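Thymocyte nuclear protein 1 (Leishmania major, PDB 2AR1) is of unknown function but carries an EVE domain of the PUA clan, some of whose relatives bind modified nucleic-acid bases, so it may recognise a modified nucleotide. Local coordinates at residues Ala78-Val84 / Val117-Trp123; Arg135-Met141 / Glu158-Ile162. The contacts are given in a common frame with arbitrary orientation. Residue numbers count along the deposited sequence, not the author numbering.

Contact 1. Residues Ala78-Val84 / Val117-Trp123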
loop_
_atom_site.group_PDB
_atom_site.type_symbol
_atom_site.label_atom_id
_atom_site.label_comp_id
_atom_site.label_asym_id
_atom_site.label_seq_id
_atom_site.Cartn_x
_atom_site.Cartn_y
_atom_site.Cartn_z
ATOM N N ALA A 78 5.435 -1.706 8.033
ATOM C CA ALA A 78 5.843 -3.122 8.350
ATOM C C ALA A 78 6.884 -3.774 7.429
ATOM O O ALA A 78 7.525 -4.776 7.764
ATOM C CB ALA A 78 4.617 -3.940 8.271
ATOM N N GLY A 79 7.067 -3.176 6.298
ATOM C CA GLY A 79 7.939 -3.759 5.230
ATOM C C GLY A 79 7.785 -3.067 3.931
ATOM O O GLY A 79 7.248 -1.981 3.832
ATOM N N LEU A 80 8.224 -3.741 2.921
ATOM C CA LEU A 80 8.368 -3.204 1.602
ATOM C C LEU A 80 7.825 -4.194 0.575
ATOM O O LEU A 80 7.954 -5.420 0.710
ATOM C CB LEU A 80 9.866 -2.947 1.290
ATOM C CG LEU A 80 10.618 -1.948 2.180
ATOM C CD1 LEU A 80 11.967 -1.734 1.630
ATOM C CD2 LEU A 80 9.863 -0.592 2.148
ATOM N N ALA A 81 7.199 -3.615 -0.457
ATOM C CA ALA A 81 6.776 -4.362 -1.611
ATOM C C ALA A 81 7.182 -3.625 -2.908
ATOM O O ALA A 81 7.779 -2.531 -2.887
ATOM C CB ALA A 81 5.281 -4.598 -1.592
ATOM N N GLU A 82 6.815 -4.233 -4.004
ATOM C CA GLU A 82 7.157 -3.675 -5.347
ATOM C C GLU A 82 6.035 -3.981 -6.316
ATOM O O GLU A 82 5.445 -5.011 -6.243
ATOM C CB GLU A 82 8.477 -4.187 -5.831
ATOM C CG GLU A 82 8.825 -3.727 -7.174
ATOM C CD GLU A 82 10.253 -4.129 -7.576
ATOM O OE1 GLU A 82 11.103 -4.163 -6.668
ATOM O OE2 GLU A 82 10.532 -4.359 -8.805
ATOM N N VAL A 83 5.622 -3.004 -7.129
ATOM C CA VAL A 83 4.565 -3.280 -8.076
ATOM C C VAL A 83 5.083 -4.243 -9.183
ATOM O O VAL A 83 6.142 -4.012 -9.833
ATOM C CB VAL A 83 4.045 -1.940 -8.703
ATOM C CG1 VAL A 83 3.055 -2.190 -9.848
ATOM C CG2 VAL A 83 3.444 -1.078 -7.577
ATOM N N VAL A 84 4.352 -5.338 -9.431
ATOM C CA VAL A 84 4.708 -6.233 -10.539
ATOM C C VAL A 84 3.726 -6.408 -11.732
ATOM O O VAL A 84 4.077 -6.998 -12.721
ATOM C CB VAL A 84 5.162 -7.640 -10.059
ATOM C CG1 VAL A 84 6.395 -7.495 -9.151
ATOM C CG2 VAL A 84 4.032 -8.350 -9.351
ATOM N N VAL A 117 1.407 -6.885 -6.414
ATOM C CA VAL A 117 2.652 -6.462 -5.767
ATOM C C VAL A 117 3.410 -7.692 -5.352
ATOM O O VAL A 117 2.833 -8.765 -5.227
ATOM C CB VAL A 117 2.480 -5.570 -4.556
ATOM C CG1 VAL A 117 1.822 -4.252 -4.904
ATOM C CG2 VAL A 117 1.691 -6.236 -3.439
ATOM N N LYS A 118 4.705 -7.501 -5.188
ATOM C CA LYS A 118 5.595 -8.563 -4.741
ATOM C C LYS A 118 6.195 -8.173 -3.399
ATOM O O LYS A 118 6.397 -6.994 -3.107
ATOM C CB LYS A 118 6.685 -8.928 -5.776
ATOM C CG LYS A 118 7.909 -8.042 -5.803
ATOM C CD LYS A 118 9.033 -8.764 -6.564
ATOM C CE LYS A 118 9.916 -7.788 -7.293
ATOM N NZ LYS A 118 11.176 -8.507 -7.790
ATOM N N PHE A 119 6.383 -9.153 -2.519
ATOM C CA PHE A 119 7.081 -8.964 -1.302
ATOM C C PHE A 119 8.513 -8.537 -1.563
ATOM O O PHE A 119 9.169 -9.148 -2.418
ATOM C CB PHE A 119 7.226 -10.342 -0.602
ATOM C CG PHE A 119 8.040 -10.266 0.639
ATOM C CD1 PHE A 119 7.516 -9.715 1.810
ATOM C CD2 PHE A 119 9.336 -10.759 0.640
ATOM C CE1 PHE A 119 8.303 -9.637 2.948
ATOM C CE2 PHE A 119 10.124 -10.659 1.777
ATOM C CZ PHE A 119 9.614 -10.155 2.902
ATOM N N VAL A 120 9.035 -7.626 -0.755
ATOM C CA VAL A 120 10.457 -7.214 -0.872
ATOM C C VAL A 120 11.197 -7.373 0.462
ATOM O O VAL A 120 12.293 -7.922 0.487
ATOM C CB VAL A 120 10.572 -5.743 -1.363
ATOM C CG1 VAL A 120 11.983 -5.273 -1.298
ATOM C CG2 VAL A 120 10.043 -5.612 -2.803
ATOM N N ALA A 121 10.567 -6.866 1.527
ATOM C CA ALA A 121 11.170 -6.902 2.877
ATOM C C ALA A 121 10.142 -6.896 4.013
ATOM O O ALA A 121 9.095 -6.298 3.901
ATOM C CB ALA A 121 12.114 -5.806 3.050
ATOM N N ARG A 122 10.498 -7.632 5.091
ATOM C CA ARG A 122 9.706 -7.744 6.273
ATOM C C ARG A 122 10.591 -7.148 7.366
ATOM O O ARG A 122 11.674 -7.681 7.632
ATOM C CB ARG A 122 9.357 -9.203 6.574
ATOM C CG ARG A 122 8.221 -9.457 7.599
ATOM C CD ARG A 122 8.459 -8.999 8.994
ATOM N NE ARG A 122 7.431 -9.611 9.809
ATOM C CZ ARG A 122 7.297 -9.414 11.110
ATOM N NH1 ARG A 122 8.132 -8.607 11.731
ATOM N NH2 ARG A 122 6.362 -10.041 11.798
ATOM N N TRP A 123 10.195 -6.044 7.966
ATOM C CA TRP A 123 11.071 -5.382 8.869
ATOM C C TRP A 123 10.911 -6.047 10.251
ATOM O O TRP A 123 9.793 -6.482 10.633
ATOM C CB TRP A 123 10.788 -3.898 8.944
ATOM C CG TRP A 123 11.165 -3.185 7.721
ATOM C CD1 TRP A 123 11.891 -3.703 6.653
ATOM C CD2 TRP A 123 10.874 -1.796 7.395
ATOM N NE1 TRP A 123 12.037 -2.704 5.687
ATOM C CE2 TRP A 123 11.454 -1.540 6.137
ATOM C CE3 TRP A 123 10.220 -0.732 8.084
ATOM C CZ2 TRP A 123 11.396 -0.247 5.539
ATOM C CZ3 TRP A 123 10.124 0.552 7.446
ATOM C CH2 TRP A 123 10.735 0.751 6.205
HETATM O O HOH W 1 7.048 -5.576 10.418
#

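Contact 2. Residues Arg135-Met141 / Glu158-Ile162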
loop_
_atom_site.group_PDB
_atom_site.type_symbol
_atom_site.label_atom_id
_atom_site.label_comp_id
_atom_site.label_asym_id
_atom_site.label_seq_id
_atom_site.Cartn_x
_atom_site.Cartn_y
_atom_site.Cartn_z
ATOM N N ARG A 135 9.375 13.288 12.527
ATOM C CA ARG A 135 10.525 13.596 11.677
ATOM C C ARG A 135 10.130 14.752 10.783
ATOM O O ARG A 135 9.110 14.721 10.112
ATOM C CB ARG A 135 10.967 12.421 10.825
ATOM C CG ARG A 135 11.369 11.189 11.671
ATOM C CD ARG A 135 12.648 11.501 12.407
ATOM N NE ARG A 135 13.111 10.287 13.078
ATOM C CZ ARG A 135 12.591 9.805 14.203
ATOM N NH1 ARG A 135 11.623 10.411 14.860
ATOM N NH2 ARG A 135 13.071 8.629 14.668
ATOM N N ARG A 136 10.963 15.752 10.722
ATOM C CA ARG A 136 10.654 16.940 9.872
ATOM C C ARG A 136 10.508 16.538 8.394
ATOM O O ARG A 136 9.651 17.105 7.659
ATOM C CB ARG A 136 11.818 17.911 9.940
ATOM C CG ARG A 136 11.664 19.179 9.058
ATOM C CD ARG A 136 10.360 19.786 9.336
ATOM N NE ARG A 136 10.242 21.100 8.724
ATOM C CZ ARG A 136 9.356 22.018 9.116
ATOM N NH1 ARG A 136 8.508 21.769 10.121
ATOM N NH2 ARG A 136 9.318 23.178 8.495
ATOM N N GLU A 137 11.319 15.570 7.962
ATOM C CA GLU A 137 11.427 15.118 6.580
ATOM C C GLU A 137 10.134 14.489 6.101
ATOM O O GLU A 137 9.900 14.399 4.918
ATOM C CB GLU A 137 12.590 14.164 6.480
ATOM C CG GLU A 137 13.893 14.913 6.646
ATOM C CD GLU A 137 14.445 14.998 8.050
ATOM O OE1 GLU A 137 13.683 14.781 9.016
ATOM O OE2 GLU A 137 15.637 15.384 8.149
ATOM N N LEU A 138 9.274 14.111 7.062
ATOM C CA LEU A 138 8.059 13.400 6.709
ATOM C C LEU A 138 6.822 14.274 6.913
ATOM O O LEU A 138 5.719 13.774 6.713
ATOM C CB LEU A 138 7.963 12.116 7.522
ATOM C CG LEU A 138 9.139 11.152 7.395
ATOM C CD1 LEU A 138 8.822 9.932 8.300
ATOM C CD2 LEU A 138 9.382 10.874 5.994
ATOM N N GLN A 139 6.975 15.549 7.333
ATOM C CA GLN A 139 5.877 16.463 7.700
ATOM C C GLN A 139 4.773 16.571 6.654
ATOM O O GLN A 139 3.613 16.804 6.997
ATOM C CB GLN A 139 6.449 17.878 8.031
ATOM C CG GLN A 139 5.567 18.720 8.903
ATOM C CD GLN A 139 5.426 18.169 10.313
ATOM O OE1 GLN A 139 5.569 16.986 10.547
ATOM N NE2 GLN A 139 5.129 19.033 11.231
ATOM N N LYS A 140 5.127 16.437 5.382
ATOM C CA LYS A 140 4.166 16.611 4.241
ATOM C C LYS A 140 3.582 15.309 3.708
ATOM O O LYS A 140 2.998 15.314 2.633
ATOM C CB LYS A 140 4.767 17.392 2.995
ATOM C CG LYS A 140 5.692 18.601 3.265
ATOM C CD LYS A 140 6.492 19.028 1.980
ATOM C CE LYS A 140 5.603 19.621 0.924
ATOM N NZ LYS A 140 6.347 19.954 -0.362
ATOM N N MET A 141 3.868 14.159 4.315
ATOM C CA MET A 141 3.233 12.902 3.849
ATOM C C MET A 141 1.691 13.026 3.866
ATOM O O MET A 141 1.034 13.555 4.756
ATOM C CB MET A 141 3.654 11.618 4.669
ATOM C CG MET A 141 5.111 11.305 4.754
ATOM S SD MET A 141 5.332 9.749 5.695
ATOM C CE MET A 141 4.969 8.557 4.420
ATOM N N GLU A 158 10.784 11.154 1.156
ATOM C CA GLU A 158 9.995 10.517 2.183
ATOM C C GLU A 158 10.366 8.996 2.232
ATOM O O GLU A 158 10.609 8.467 3.341
ATOM C CB GLU A 158 8.511 10.732 1.938
ATOM C CG GLU A 158 7.995 12.057 2.414
ATOM C CD GLU A 158 6.666 12.449 1.773
ATOM O OE1 GLU A 158 6.043 11.616 1.039
ATOM O OE2 GLU A 158 6.329 13.610 1.953
ATOM N N TYR A 159 10.328 8.339 1.124
ATOM C CA TYR A 159 10.738 6.925 0.945
ATOM C C TYR A 159 12.113 6.763 1.536
ATOM O O TYR A 159 12.314 5.905 2.394
ATOM C CB TYR A 159 10.681 6.520 -0.484
ATOM C CG TYR A 159 10.972 5.085 -0.663
ATOM C CD1 TYR A 159 9.989 4.121 -0.368
ATOM C CD2 TYR A 159 12.165 4.695 -1.168
ATOM C CE1 TYR A 159 10.216 2.766 -0.615
ATOM C CE2 TYR A 159 12.438 3.326 -1.419
ATOM C CZ TYR A 159 11.454 2.377 -1.160
ATOM O OH TYR A 159 11.877 1.070 -1.445
ATOM N N ALA A 160 13.063 7.581 1.110
ATOM C CA ALA A 160 14.494 7.489 1.531
ATOM C C ALA A 160 14.571 7.580 3.075
ATOM O O ALA A 160 15.281 6.804 3.717
ATOM C CB ALA A 160 15.213 8.653 0.969
ATOM N N TYR A 161 13.888 8.577 3.637
ATOM C CA TYR A 161 13.962 8.846 5.093
ATOM C C TYR A 161 13.421 7.667 5.919
ATOM O O TYR A 161 14.027 7.192 6.944
ATOM C CB TYR A 161 13.313 10.191 5.365
ATOM C CG TYR A 161 13.862 10.684 6.693
ATOM C CD1 TYR A 161 13.325 10.263 7.935
ATOM C CD2 TYR A 161 15.030 11.486 6.723
ATOM C CE1 TYR A 161 13.841 10.701 9.105
ATOM C CE2 TYR A 161 15.570 11.945 7.898
ATOM C CZ TYR A 161 15.010 11.540 9.131
ATOM O OH TYR A 161 15.509 11.866 10.414
ATOM N N ILE A 162 12.331 7.091 5.418
ATOM C CA ILE A 162 11.662 5.951 6.066
ATOM C C ILE A 162 12.546 4.713 6.066
ATOM O O ILE A 162 12.656 4.091 7.107
ATOM C CB ILE A 162 10.231 5.734 5.521
ATOM C CG1 ILE A 162 9.397 6.925 5.900
ATOM C CG2 ILE A 162 9.640 4.396 5.868
ATOM C CD1 ILE A 162 7.938 7.019 5.281
HETATM O O HOH W 2 15.717 9.465 12.015
HETATM O O HOH W 3 7.463 15.157 3.824
#

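Contact 1. Residues Ala78-Val84 / Val117-Trp123
Two antiparallel strands with a classic beta bulge make this contact, an interior pairing in the mixed sheet of the EVE domain, where 78-84 runs between 117-123 and strand 64-69. The segment axes approach to 4.4 Å at 154°, and six backbone hydrogen bonds join them. At one end Trp-123 N donates to Ala-78 O (3.0 Å, 169°), and a water donates both to that Ala-78 O (2.8 Å) and to Trp-123 O (2.9 Å). Leu-80 N donates a hydrogen bond to Ala-121 O (2.9 Å). Leu-80 O then accepts twice, from Val-120 N (2.9 Å, 142°) and Ala-121 N (3.1 Å, 166°); this shared acceptor, with the register slipping by one before Ala-81 pairs with Phe-119, defines the bulge. Regular pairing resumes at Glu-82, whose N donates to Lys-118 O (2.9 Å) and whose O accepts from Lys-118 N (2.8 Å). Backbone hydrogen bonds to Phe-67 and Val-65 tie Gly-79 and Ala-81 to the strand on the other side.

The side-chain charges are matched less tightly: Glu-82 OE2 and Lys-118 NZ stand 4.3 Å apart, beyond a salt bridge, and Glu-82 has a weak, long ion pair with Lys-64. Arg-122 is better satisfied, by a salt bridge from NE to Asp-34 and by NH1 donating to Trp-123 O (2.9 Å). Opposite Arg-122, a CB on Gly-79 would clash with Ala-121 O, at 2.1 Å. The bare Gly-79 CA instead makes a CH-pi contact, 4.0 Å from the centroid of the Trp-123 five-membered ring and 4° off its normal.

Contact 2. Residues Arg135-Met141 / Glu158-Ile162
Arg-135 opens the segment by packing its CD 3.5 Å from Tyr-161 OH, while one water joins Arg-135 NE to that hydroxyl (2.9 Å to each); its guanidinium also forms a salt bridge with Glu-131. Glu-137, on the 3-10 turn 136-138, lays its CB over the Tyr-161 ring face, a CH-pi contact 3.9 Å from the centroid and 21° off the normal. Leu-138 supplies the apolar middle: its CD2 lies 4.0 Å from Tyr-161 CB and its CD1 3.9 Å from Ile-162 CG1, with Leu-132 and Met-165 nearby. A type I turn, closed by Met-141 N to Leu-138 O (3.1 Å), carries the chain past Lys-140. Here a second water donates to Glu-137 O (2.8 Å) and Glu-158 OE2 (2.7 Å) and accepts from Lys-140 N (3.1 Å), so Glu-158 reaches this backbone through solvent, while its OE1 accepts a hydrogen bond from Ser-155 N. At the end of the segment, Met-141 CE lies 3.5 Å from Ile-162 CD1. The polar links between the segments are thus water-mediated, and direct contact is by packing. A connecting loop, built of a 3-10 segment and a type I turn between helices 129-132 and 142-145, packs on helix 156-169 of the EVE domain.

How the contacts relate
Contact 1 belongs to the interior of the sheet, its centre 9 Å from that of the chain, whereas contact 2 lies farther out, at 16 Å; the two centres are 19 Å apart. They follow in series along the chain, 117-123 preceding 135-141. The two contacts meet through helix 156-169, whose residues 158-162 form one side of contact 2: Ile-162, packed against the 135-141 loop, also places its CG2 3.8 Å from Trp-123 CH2, and Tyr-159 OH approaches Leu-80 CD1 to 4.2 Å. Both junctions are packing contacts. One helix segment therefore meets the strand pair and the loop alike, within a single EVE domain. No ligand-binding site is identified at either contact; both are described here as structural packing.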